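Local coordinates for protein lysine-sensitive aspartokinase 3 (Escherichia coli, PDB 2J0W) that catalyses the ATP-dependent phosphorylation of L-aspartate to 4-phospho-L-aspartate, the first step toward lysine, and is feedback-inhibited by lysine, at residues S7-T12 against D218-V223; R90-I95 against E119-L124; V339-T344 against I415-Y420. All coordinates share one frame; numbering follows the deposited sequence.

Contact 1 of 3, residues S7-T12 against D218-V223. With ADP (adenosine-5'-diphosphate), chain D.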
loop_
_atom_site.group_PDB
_atom_site.type_symbol
_atom_site.label_atom_id
_atom_site.label_comp_id
_atom_site.label_asym_id
_atom_site.label_seq_id
_atom_site.Cartn_x
_atom_site.Cartn_y
_atom_site.Cartn_z
ATOM N N SER A 7 -6.804 -32.235 20.733
ATOM C CA SER A 7 -5.853 -32.776 19.747
ATOM C C SER A 7 -6.422 -32.846 18.324
ATOM O O SER A 7 -7.579 -33.230 18.126
ATOM C CB SER A 7 -5.399 -34.183 20.167
ATOM O OG SER A 7 -4.589 -34.141 21.330
ATOM N N LYS A 8 -5.610 -32.496 17.330
ATOM C CA LYS A 8 -6.075 -32.529 15.949
ATOM C C LYS A 8 -5.207 -33.401 15.059
ATOM O O LYS A 8 -3.978 -33.336 15.105
ATOM C CB LYS A 8 -6.148 -31.108 15.382
ATOM C CG LYS A 8 -6.697 -31.008 13.959
ATOM C CD LYS A 8 -5.617 -31.202 12.900
ATOM C CE LYS A 8 -6.152 -30.822 11.521
ATOM N NZ LYS A 8 -5.101 -30.734 10.457
ATOM N N PHE A 9 -5.865 -34.216 14.242
ATOM C CA PHE A 9 -5.174 -35.123 13.337
ATOM C C PHE A 9 -5.602 -34.891 11.902
ATOM O O PHE A 9 -6.801 -34.846 11.594
ATOM C CB PHE A 9 -5.461 -36.557 13.753
ATOM C CG PHE A 9 -4.992 -36.882 15.140
ATOM C CD1 PHE A 9 -3.681 -37.298 15.367
ATOM C CD2 PHE A 9 -5.864 -36.775 16.225
ATOM C CE1 PHE A 9 -3.242 -37.607 16.648
ATOM C CE2 PHE A 9 -5.438 -37.078 17.511
ATOM C CZ PHE A 9 -4.121 -37.497 17.723
ATOM N N GLY A 10 -4.604 -34.739 11.037
ATOM C CA GLY A 10 -4.845 -34.486 9.630
ATOM C C GLY A 10 -4.963 -35.728 8.767
ATOM O O GLY A 10 -4.954 -36.856 9.266
ATOM N N GLY A 11 -5.055 -35.503 7.458
ATOM C CA GLY A 11 -5.194 -36.588 6.501
ATOM C C GLY A 11 -4.243 -37.740 6.727
ATOM O O GLY A 11 -4.669 -38.837 7.099
ATOM N N THR A 12 -2.955 -37.492 6.507
ATOM C CA THR A 12 -1.941 -38.524 6.688
ATOM C C THR A 12 -2.048 -39.231 8.038
ATOM O O THR A 12 -1.839 -40.441 8.125
ATOM C CB THR A 12 -0.535 -37.942 6.581
ATOM O OG1 THR A 12 -0.380 -36.901 7.551
ATOM C CG2 THR A 12 -0.296 -37.388 5.191
ATOM N N ASP A 218 -3.304 -29.466 20.376
ATOM C CA ASP A 218 -2.194 -30.179 19.755
ATOM C C ASP A 218 -2.465 -30.494 18.271
ATOM O O ASP A 218 -3.410 -31.209 17.930
ATOM C CB ASP A 218 -1.881 -31.483 20.503
ATOM C CG ASP A 218 -1.118 -31.254 21.799
ATOM O OD1 ASP A 218 -0.230 -30.373 21.823
ATOM O OD2 ASP A 218 -1.403 -31.965 22.791
ATOM N N ILE A 219 -1.636 -29.948 17.390
ATOM C CA ILE A 219 -1.784 -30.187 15.962
ATOM C C ILE A 219 -0.839 -31.312 15.537
ATOM O O ILE A 219 0.383 -31.139 15.519
ATOM C CB ILE A 219 -1.448 -28.907 15.134
ATOM C CG1 ILE A 219 -2.333 -27.745 15.584
ATOM C CG2 ILE A 219 -1.652 -29.162 13.640
ATOM C CD1 ILE A 219 -3.816 -28.056 15.590
ATOM N N TRP A 220 -1.398 -32.465 15.194
ATOM C CA TRP A 220 -0.579 -33.591 14.767
ATOM C C TRP A 220 -0.575 -33.709 13.247
ATOM O O TRP A 220 -1.585 -34.031 12.641
ATOM C CB TRP A 220 -1.088 -34.880 15.421
ATOM C CG TRP A 220 -0.853 -34.894 16.920
ATOM C CD1 TRP A 220 -1.777 -34.678 17.910
ATOM C CD2 TRP A 220 0.409 -35.045 17.580
ATOM N NE1 TRP A 220 -1.163 -34.678 19.143
ATOM C CE2 TRP A 220 0.179 -34.903 18.967
ATOM C CE3 TRP A 220 1.718 -35.284 17.130
ATOM C CZ2 TRP A 220 1.207 -34.993 19.908
ATOM C CZ3 TRP A 220 2.740 -35.373 18.067
ATOM C CH2 TRP A 220 2.477 -35.228 19.438
ATOM N N THR A 221 0.570 -33.442 12.631
ATOM C CA THR A 221 0.668 -33.497 11.181
ATOM C C THR A 221 1.673 -34.530 10.682
ATOM O O THR A 221 1.934 -35.511 11.371
ATOM C CB THR A 221 1.011 -32.102 10.609
ATOM O OG1 THR A 221 1.198 -32.192 9.193
ATOM C CG2 THR A 221 2.256 -31.565 11.247
ATOM N N ASP A 222 2.223 -34.311 9.487
ATOM C CA ASP A 222 3.185 -35.230 8.883
ATOM C C ASP A 222 4.600 -34.632 8.866
ATOM O O ASP A 222 5.459 -35.027 8.070
ATOM C CB ASP A 222 2.744 -35.574 7.456
ATOM C CG ASP A 222 2.879 -34.403 6.496
ATOM O OD1 ASP A 222 3.198 -33.289 6.951
ATOM O OD2 ASP A 222 2.669 -34.592 5.279
ATOM N N VAL A 223 4.825 -33.670 9.756
ATOM C CA VAL A 223 6.111 -32.989 9.883
ATOM C C VAL A 223 6.253 -32.575 11.341
ATOM O O VAL A 223 5.366 -31.939 11.892
ATOM C CB VAL A 223 6.164 -31.746 8.988
ATOM C CG1 VAL A 223 6.896 -30.624 9.697
ATOM C CG2 VAL A 223 6.850 -32.091 7.686
HETATM P PB ADP D . -2.446 -31.781 7.838
HETATM O O1B ADP D . -1.767 -32.402 8.998
HETATM O O2B ADP D . -3.456 -32.707 7.204
HETATM O O3B ADP D . -3.116 -30.421 8.225
HETATM P PA ADP D . -1.078 -30.417 5.664
HETATM O O1A ADP D . -0.587 -31.013 4.398
HETATM O O2A ADP D . -2.321 -29.591 5.566
HETATM O O3A ADP D . -1.310 -31.538 6.746
HETATM O "O5'" ADP D . 0.205 -29.565 6.143
HETATM C "C5'" ADP D . 1.503 -30.048 6.614
HETATM C "C4'" ADP D . 2.535 -29.586 5.600
HETATM O "O4'" ADP D . 2.655 -28.152 5.365
HETATM C "C3'" ADP D . 3.971 -29.999 5.792
HETATM O "O3'" ADP D . 3.950 -31.421 5.532
HETATM C "C2'" ADP D . 4.654 -29.141 4.748
HETATM O "O2'" ADP D . 4.573 -29.727 3.459
HETATM C "C1'" ADP D . 3.911 -27.854 4.781
HETATM N N9 ADP D . 4.662 -26.658 5.394
HETATM C C8 ADP D . 4.722 -25.475 4.746
HETATM N N7 ADP D . 5.394 -24.527 5.366
HETATM C C5 ADP D . 5.791 -25.125 6.499
HETATM C C6 ADP D . 6.576 -24.608 7.596
HETATM N N6 ADP D . 7.025 -23.403 7.665
HETATM N N1 ADP D . 6.813 -25.532 8.631
HETATM C C2 ADP D . 6.339 -26.855 8.600
HETATM N N3 ADP D . 5.602 -27.340 7.561
HETATM C C4 ADP D . 5.359 -26.464 6.555
#

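Contact 2 of 3, residues R90-I95 against E119-L124. With ASP (aspartic acid), chain B.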
loop_
_atom_site.group_PDB
_atom_site.type_symbol
_atom_site.label_atom_id
_atom_site.label_comp_id
_atom_site.label_asym_id
_atom_site.label_seq_id
_atom_site.Cartn_x
_atom_site.Cartn_y
_atom_site.Cartn_z
ATOM N N ARG A 90 -24.396 -46.392 4.133
ATOM C CA ARG A 90 -25.354 -45.305 3.965
ATOM C C ARG A 90 -24.581 -44.118 3.437
ATOM O O ARG A 90 -24.876 -43.606 2.355
ATOM C CB ARG A 90 -26.027 -44.952 5.298
ATOM C CG ARG A 90 -27.359 -45.676 5.547
ATOM C CD ARG A 90 -27.337 -47.136 5.046
ATOM N NE ARG A 90 -27.364 -47.225 3.581
ATOM C CZ ARG A 90 -27.039 -48.308 2.879
ATOM N NH1 ARG A 90 -26.654 -49.415 3.501
ATOM N NH2 ARG A 90 -27.092 -48.283 1.553
ATOM N N LEU A 91 -23.571 -43.703 4.195
ATOM C CA LEU A 91 -22.741 -42.574 3.799
ATOM C C LEU A 91 -22.294 -42.772 2.352
ATOM O O LEU A 91 -22.517 -41.907 1.496
ATOM C CB LEU A 91 -21.536 -42.449 4.740
ATOM C CG LEU A 91 -21.922 -42.314 6.220
ATOM C CD1 LEU A 91 -20.680 -42.158 7.058
ATOM C CD2 LEU A 91 -22.842 -41.118 6.422
ATOM N N LEU A 92 -21.688 -43.923 2.068
ATOM C CA LEU A 92 -21.244 -44.192 0.709
ATOM C C LEU A 92 -22.407 -44.089 -0.256
ATOM O O LEU A 92 -22.297 -43.450 -1.298
ATOM C CB LEU A 92 -20.603 -45.570 0.607
ATOM C CG LEU A 92 -19.204 -45.628 1.213
ATOM C CD1 LEU A 92 -18.606 -46.982 0.932
ATOM C CD2 LEU A 92 -18.329 -44.521 0.621
ATOM N N GLU A 93 -23.527 -44.702 0.095
ATOM C CA GLU A 93 -24.689 -44.649 -0.773
ATOM C C GLU A 93 -25.139 -43.205 -0.961
ATOM O O GLU A 93 -25.445 -42.783 -2.080
ATOM C CB GLU A 93 -25.836 -45.486 -0.192
ATOM C CG GLU A 93 -27.103 -45.498 -1.054
ATOM C CD GLU A 93 -26.869 -46.051 -2.459
ATOM O OE1 GLU A 93 -26.331 -47.174 -2.568
ATOM O OE2 GLU A 93 -27.226 -45.370 -3.452
ATOM N N ASN A 94 -25.169 -42.433 0.121
ATOM C CA ASN A 94 -25.616 -41.051 0.001
ATOM C C ASN A 94 -24.642 -40.260 -0.848
ATOM O O ASN A 94 -25.043 -39.444 -1.683
ATOM C CB ASN A 94 -25.761 -40.397 1.370
ATOM C CG ASN A 94 -26.583 -39.122 1.314
ATOM O OD1 ASN A 94 -26.083 -38.029 1.595
ATOM N ND2 ASN A 94 -27.855 -39.256 0.935
ATOM N N ILE A 95 -23.356 -40.511 -0.634
ATOM C CA ILE A 95 -22.318 -39.828 -1.395
ATOM C C ILE A 95 -22.616 -40.100 -2.864
ATOM O O ILE A 95 -22.583 -39.190 -3.709
ATOM C CB ILE A 95 -20.907 -40.371 -1.023
ATOM C CG1 ILE A 95 -20.530 -39.901 0.386
ATOM C CG2 ILE A 95 -19.873 -39.918 -2.040
ATOM C CD1 ILE A 95 -19.171 -40.380 0.873
ATOM N N GLU A 119 -14.971 -36.284 6.785
ATOM C CA GLU A 119 -14.708 -36.262 8.219
ATOM C C GLU A 119 -15.776 -37.059 8.981
ATOM O O GLU A 119 -15.556 -37.476 10.112
ATOM C CB GLU A 119 -14.642 -34.829 8.755
ATOM C CG GLU A 119 -14.658 -33.714 7.707
ATOM C CD GLU A 119 -13.465 -33.713 6.776
ATOM O OE1 GLU A 119 -13.672 -33.899 5.563
ATOM O OE2 GLU A 119 -12.328 -33.518 7.244
ATOM N N LEU A 120 -16.937 -37.280 8.380
ATOM C CA LEU A 120 -17.935 -38.083 9.074
ATOM C C LEU A 120 -17.455 -39.535 9.117
ATOM O O LEU A 120 -17.440 -40.161 10.177
ATOM C CB LEU A 120 -19.303 -37.990 8.387
ATOM C CG LEU A 120 -20.078 -36.701 8.717
ATOM C CD1 LEU A 120 -21.367 -36.627 7.929
ATOM C CD2 LEU A 120 -20.377 -36.657 10.206
ATOM N N MET A 121 -17.039 -40.069 7.972
ATOM C CA MET A 121 -16.567 -41.451 7.934
ATOM C C MET A 121 -15.308 -41.660 8.768
ATOM O O MET A 121 -15.203 -42.646 9.475
ATOM C CB MET A 121 -16.318 -41.908 6.487
ATOM C CG MET A 121 -17.597 -42.050 5.681
ATOM S SD MET A 121 -17.297 -42.116 3.918
ATOM C CE MET A 121 -17.156 -43.839 3.694
ATOM N N SER A 122 -14.360 -40.735 8.703
ATOM C CA SER A 122 -13.134 -40.890 9.479
ATOM C C SER A 122 -13.388 -40.917 10.989
ATOM O O SER A 122 -12.877 -41.791 11.670
ATOM C CB SER A 122 -12.130 -39.783 9.138
ATOM O OG SER A 122 -12.572 -38.520 9.606
ATOM N N THR A 123 -14.177 -39.983 11.518
ATOM C CA THR A 123 -14.441 -39.975 12.960
ATOM C C THR A 123 -15.231 -41.198 13.426
ATOM O O THR A 123 -15.083 -41.625 14.564
ATOM C CB THR A 123 -15.208 -38.716 13.423
ATOM O OG1 THR A 123 -16.404 -38.572 12.654
ATOM C CG2 THR A 123 -14.354 -37.489 13.269
ATOM N N LEU A 124 -16.077 -41.755 12.564
ATOM C CA LEU A 124 -16.842 -42.939 12.948
ATOM C C LEU A 124 -15.911 -44.123 13.137
ATOM O O LEU A 124 -16.064 -44.906 14.073
ATOM C CB LEU A 124 -17.867 -43.299 11.885
ATOM C CG LEU A 124 -19.178 -42.532 11.964
ATOM C CD1 LEU A 124 -20.154 -43.068 10.932
ATOM C CD2 LEU A 124 -19.747 -42.680 13.358
HETATM N N ASP B . -10.540 -32.256 5.184
HETATM C CA ASP B . -10.367 -30.874 4.742
HETATM C C ASP B . -9.324 -30.899 3.604
HETATM O O ASP B . -8.965 -32.015 3.153
HETATM C CB ASP B . -9.946 -29.987 5.955
HETATM C CG ASP B . -8.550 -30.244 6.563
HETATM O OD1 ASP B . -7.821 -31.146 6.043
HETATM O OD2 ASP B . -8.170 -29.543 7.570
HETATM O OXT ASP B . -8.842 -29.788 3.195
#

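Contact 3 of 3, residues V339-T344 against I415-Y420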
loop_
_atom_site.group_PDB
_atom_site.type_symbol
_atom_site.label_atom_id
_atom_site.label_comp_id
_atom_site.label_asym_id
_atom_site.label_seq_id
_atom_site.Cartn_x
_atom_site.Cartn_y
_atom_site.Cartn_z
ATOM N N VAL A 339 -7.828 -8.157 1.002
ATOM C CA VAL A 339 -6.445 -8.080 0.519
ATOM C C VAL A 339 -5.466 -7.921 1.679
ATOM O O VAL A 339 -5.593 -6.995 2.490
ATOM C CB VAL A 339 -6.252 -6.881 -0.431
ATOM C CG1 VAL A 339 -4.807 -6.815 -0.902
ATOM C CG2 VAL A 339 -7.196 -7.010 -1.608
ATOM N N ASP A 340 -4.490 -8.825 1.746
ATOM C CA ASP A 340 -3.472 -8.800 2.792
ATOM C C ASP A 340 -2.365 -7.822 2.427
ATOM O O ASP A 340 -1.744 -7.230 3.303
ATOM C CB ASP A 340 -2.802 -10.173 2.964
ATOM C CG ASP A 340 -3.779 -11.289 3.274
ATOM O OD1 ASP A 340 -4.528 -11.195 4.270
ATOM O OD2 ASP A 340 -3.772 -12.284 2.521
ATOM N N LEU A 341 -2.105 -7.669 1.133
ATOM C CA LEU A 341 -1.022 -6.807 0.693
ATOM C C LEU A 341 -1.367 -5.782 -0.395
ATOM O O LEU A 341 -1.743 -6.149 -1.509
ATOM C CB LEU A 341 0.158 -7.679 0.224
ATOM C CG LEU A 341 0.840 -8.563 1.279
ATOM C CD1 LEU A 341 1.846 -9.492 0.621
ATOM C CD2 LEU A 341 1.533 -7.691 2.304
ATOM N N ILE A 342 -1.219 -4.499 -0.057
ATOM C CA ILE A 342 -1.477 -3.402 -0.988
ATOM C C ILE A 342 -0.265 -2.478 -1.077
ATOM O O ILE A 342 0.456 -2.279 -0.088
ATOM C CB ILE A 342 -2.683 -2.535 -0.555
ATOM C CG1 ILE A 342 -3.953 -3.373 -0.528
ATOM C CG2 ILE A 342 -2.856 -1.376 -1.517
ATOM C CD1 ILE A 342 -5.205 -2.557 -0.321
ATOM N N THR A 343 -0.055 -1.920 -2.267
ATOM C CA THR A 343 1.042 -0.998 -2.534
ATOM C C THR A 343 0.504 0.100 -3.460
ATOM O O THR A 343 -0.181 -0.206 -4.438
ATOM C CB THR A 343 2.244 -1.741 -3.198
ATOM O OG1 THR A 343 3.397 -1.608 -2.358
ATOM C CG2 THR A 343 2.563 -1.171 -4.573
ATOM N N THR A 344 0.795 1.368 -3.153
ATOM C CA THR A 344 0.306 2.477 -3.985
ATOM C C THR A 344 1.378 3.433 -4.491
ATOM O O THR A 344 2.532 3.389 -4.079
ATOM C CB THR A 344 -0.740 3.342 -3.237
ATOM O OG1 THR A 344 -0.129 3.971 -2.104
ATOM C CG2 THR A 344 -1.897 2.495 -2.762
ATOM N N ILE A 415 11.625 -8.734 -9.379
ATOM C CA ILE A 415 10.762 -8.505 -8.246
ATOM C C ILE A 415 9.663 -7.614 -8.794
ATOM O O ILE A 415 9.940 -6.555 -9.358
ATOM C CB ILE A 415 11.532 -7.855 -7.136
ATOM C CG1 ILE A 415 12.724 -8.762 -6.837
ATOM C CG2 ILE A 415 10.628 -7.648 -5.918
ATOM C CD1 ILE A 415 13.467 -8.449 -5.598
ATOM N N ARG A 416 8.418 -8.065 -8.652
ATOM C CA ARG A 416 7.262 -7.351 -9.183
ATOM C C ARG A 416 6.543 -6.428 -8.214
ATOM O O ARG A 416 5.866 -5.472 -8.621
ATOM C CB ARG A 416 6.253 -8.361 -9.722
ATOM C CG ARG A 416 4.980 -7.731 -10.266
ATOM C CD ARG A 416 5.231 -6.988 -11.567
ATOM N NE ARG A 416 4.000 -6.396 -12.087
ATOM C CZ ARG A 416 3.506 -5.222 -11.701
ATOM N NH1 ARG A 416 4.146 -4.496 -10.793
ATOM N NH2 ARG A 416 2.362 -4.784 -12.208
ATOM N N MET A 417 6.674 -6.718 -6.931
ATOM C CA MET A 417 5.982 -5.924 -5.939
ATOM C C MET A 417 6.706 -6.091 -4.626
ATOM O O MET A 417 7.168 -7.181 -4.302
ATOM C CB MET A 417 4.537 -6.422 -5.811
ATOM C CG MET A 417 3.603 -5.577 -4.969
ATOM S SD MET A 417 3.828 -5.821 -3.200
ATOM C CE MET A 417 3.536 -7.544 -3.060
ATOM N N ILE A 418 6.852 -5.003 -3.888
ATOM C CA ILE A 418 7.483 -5.102 -2.597
ATOM C C ILE A 418 6.577 -4.340 -1.668
ATOM O O ILE A 418 6.262 -3.183 -1.898
ATOM C CB ILE A 418 8.889 -4.497 -2.589
ATOM C CG1 ILE A 418 9.717 -5.122 -3.708
ATOM C CG2 ILE A 418 9.561 -4.792 -1.253
ATOM C CD1 ILE A 418 11.137 -4.660 -3.741
ATOM N N CYS A 419 6.114 -5.011 -0.634
ATOM C CA CYS A 419 5.232 -4.368 0.308
ATOM C C CYS A 419 5.877 -4.559 1.652
ATOM O O CYS A 419 6.005 -5.692 2.132
ATOM C CB CYS A 419 3.854 -5.018 0.269
ATOM S SG CYS A 419 2.676 -4.200 1.324
ATOM N N TYR A 420 6.296 -3.446 2.248
ATOM C CA TYR A 420 6.975 -3.476 3.535
ATOM C C TYR A 420 6.885 -2.171 4.300
ATOM O O TYR A 420 6.966 -1.086 3.716
ATOM C CB TYR A 420 8.439 -3.829 3.308
ATOM C CG TYR A 420 9.350 -3.626 4.492
ATOM C CD1 TYR A 420 9.083 -4.229 5.723
ATOM C CD2 TYR A 420 10.502 -2.851 4.372
ATOM C CE1 TYR A 420 9.940 -4.068 6.800
ATOM C CE2 TYR A 420 11.366 -2.684 5.442
ATOM C CZ TYR A 420 11.082 -3.296 6.650
ATOM O OH TYR A 420 11.958 -3.148 7.693
#

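Contact 1 of 3, residues S7-T12 against D218-V223
K8 and F9 pair with I219 and W220 as neighbouring parallel strands in the central sheet of the amino acid kinase fold, at the edge of the nucleotide site. K8 is held through both its backbone N and its O: K8 N donates to D218 O at 2.6 Å and K8 O accepts from W220 N at 2.7 Å. A weak bond from G10 N to W220 O continues the ladder as the first strand turns into the loop.

On the face carrying S7, F9 and W220, the indole can be followed outward. W220 CB rests 3.3 Å from K8 O, CG lies 3.6 Å from F9 CE1, CD1 slightly closer to that same carbon, at 3.5 Å, and NE1 ends near S7 OG without bonding to it. F9 and W220 both set CG anti to the carbonyl carbon (chi1 -61° and -68°), which makes them run alongside each other in the same direction; the phenyl and the five-membered ring are nearly parallel, at 14°, but slid so far apart that they barely overlap. F9 also packs on helix 17-27, and an alanine here would probably open a gap beneath that helix and leave the W220 ring without its flat neighbour.

K8 points to the other face, where its long chain carries NZ to within 3.0 Å of ADP O3B; a salt bridge to D202 holds the ammonium there. T221 OG1 donates to ADP O1B, and G11 N to O2B. Glycine suits position 10 because a CB would collide with ADP O2B, already 3.3 Å from G10 CA.

Contact 2 of 3, residues R90-I95 against E119-L124
M121 sets CG anti to its carbonyl carbon (chi1 -69°), extends through chi2, then bends at chi3 (92°), an arrangement in which CG meets L91, SD meets I95 and CE meets L92. The setting is a helical hairpin of the amino acid kinase domain: segments 90-95 and 119-124, on the successive helices 82-102 and 108-131, run antiparallel, with axes 11.1 Å apart. That is a wide spacing, and the long, unbranched methionine spans it. The L91 and M121 side chains overlap alongside, each running toward the other's helix, with L91 CD1 3.4 Å from M121 CG. The same leucine methyl also reaches L124 CD1, at 4.0 Å. Farther along, the M121 and L92 side chains cross at about a right angle, M121 CE meeting L92 CD2 at 3.4 Å, while I95 CD1 touches SD. No hydrogen bond joins the two segments, as befits a seam of leucine, isoleucine and methionine. Helix 57-75 covers L92, I95 and M121 as well, making this a three-helix core. On another side of helix 108-131, away from the seam, E119 faces the substrate: its OE2, also reached by a weak bond from A40 N, accepts a hydrogen bond from the amino N of the bound aspartate.

Contact 3 of 3, residues V339-T344 against I415-Y420
Two ACT elements of the regulatory region meet here, one from each of the chain's two ACT domains. L341 and T343 on strand 341-345 face M417 and C419 on strand 417-420. The strands are not paired: the short segments cross at 105°, with axes 7.0 Å apart, and within the chain each pairs with a hairpin partner, strand 348-353 or strand 426-432. Side chains therefore make the contact. C419 carries SG anti to its backbone N (chi1 -176°), which drives the sulfur between two groups of the other strand: it lies 3.3 Å from I342 O and 3.8 Å from L341 CD2. A small thiol fits this close approach to a backbone carbonyl. L341 CD1 faces M417 CE more loosely, at 4.5 Å. Beside them, T343 OG1 gives a weak hydrogen bond to I418 O at 3.3 Å, a polar link in an otherwise apolar, buried seam.

The second subunit closes over the same place. T344 OG1 of that subunit bonds to I342 N, and I418 and Y420 extend the sheet by pairing antiparallel with one of its strands. V339 and D340, just ahead of the crossing, belong to the lysine inhibitor site shared between the two subunits, and here D340 forms a salt bridge with R305. The arrangement is that of tandem ACT domains packed into a regulatory dimer, as in the aspartokinase family.

How the contacts relate
From the N terminus, the first strand of the kinase domain waits some two hundred residues for its partner 218-223, so contact 1 closes a long, mostly helical loop. Contact 2 forms and closes within that loop, joining successive helices over a short connection. The two do not touch, their centres about 21 Å apart, yet both reach the active site, one from the nucleotide side and the other through the aspartate substrate. Contact 3 follows later in series, bringing together two ACT elements at the subunit interface. It lies across the chain's centre from the others, about 33 Å from contact 1 and 43 Å from contact 2, centre to centre.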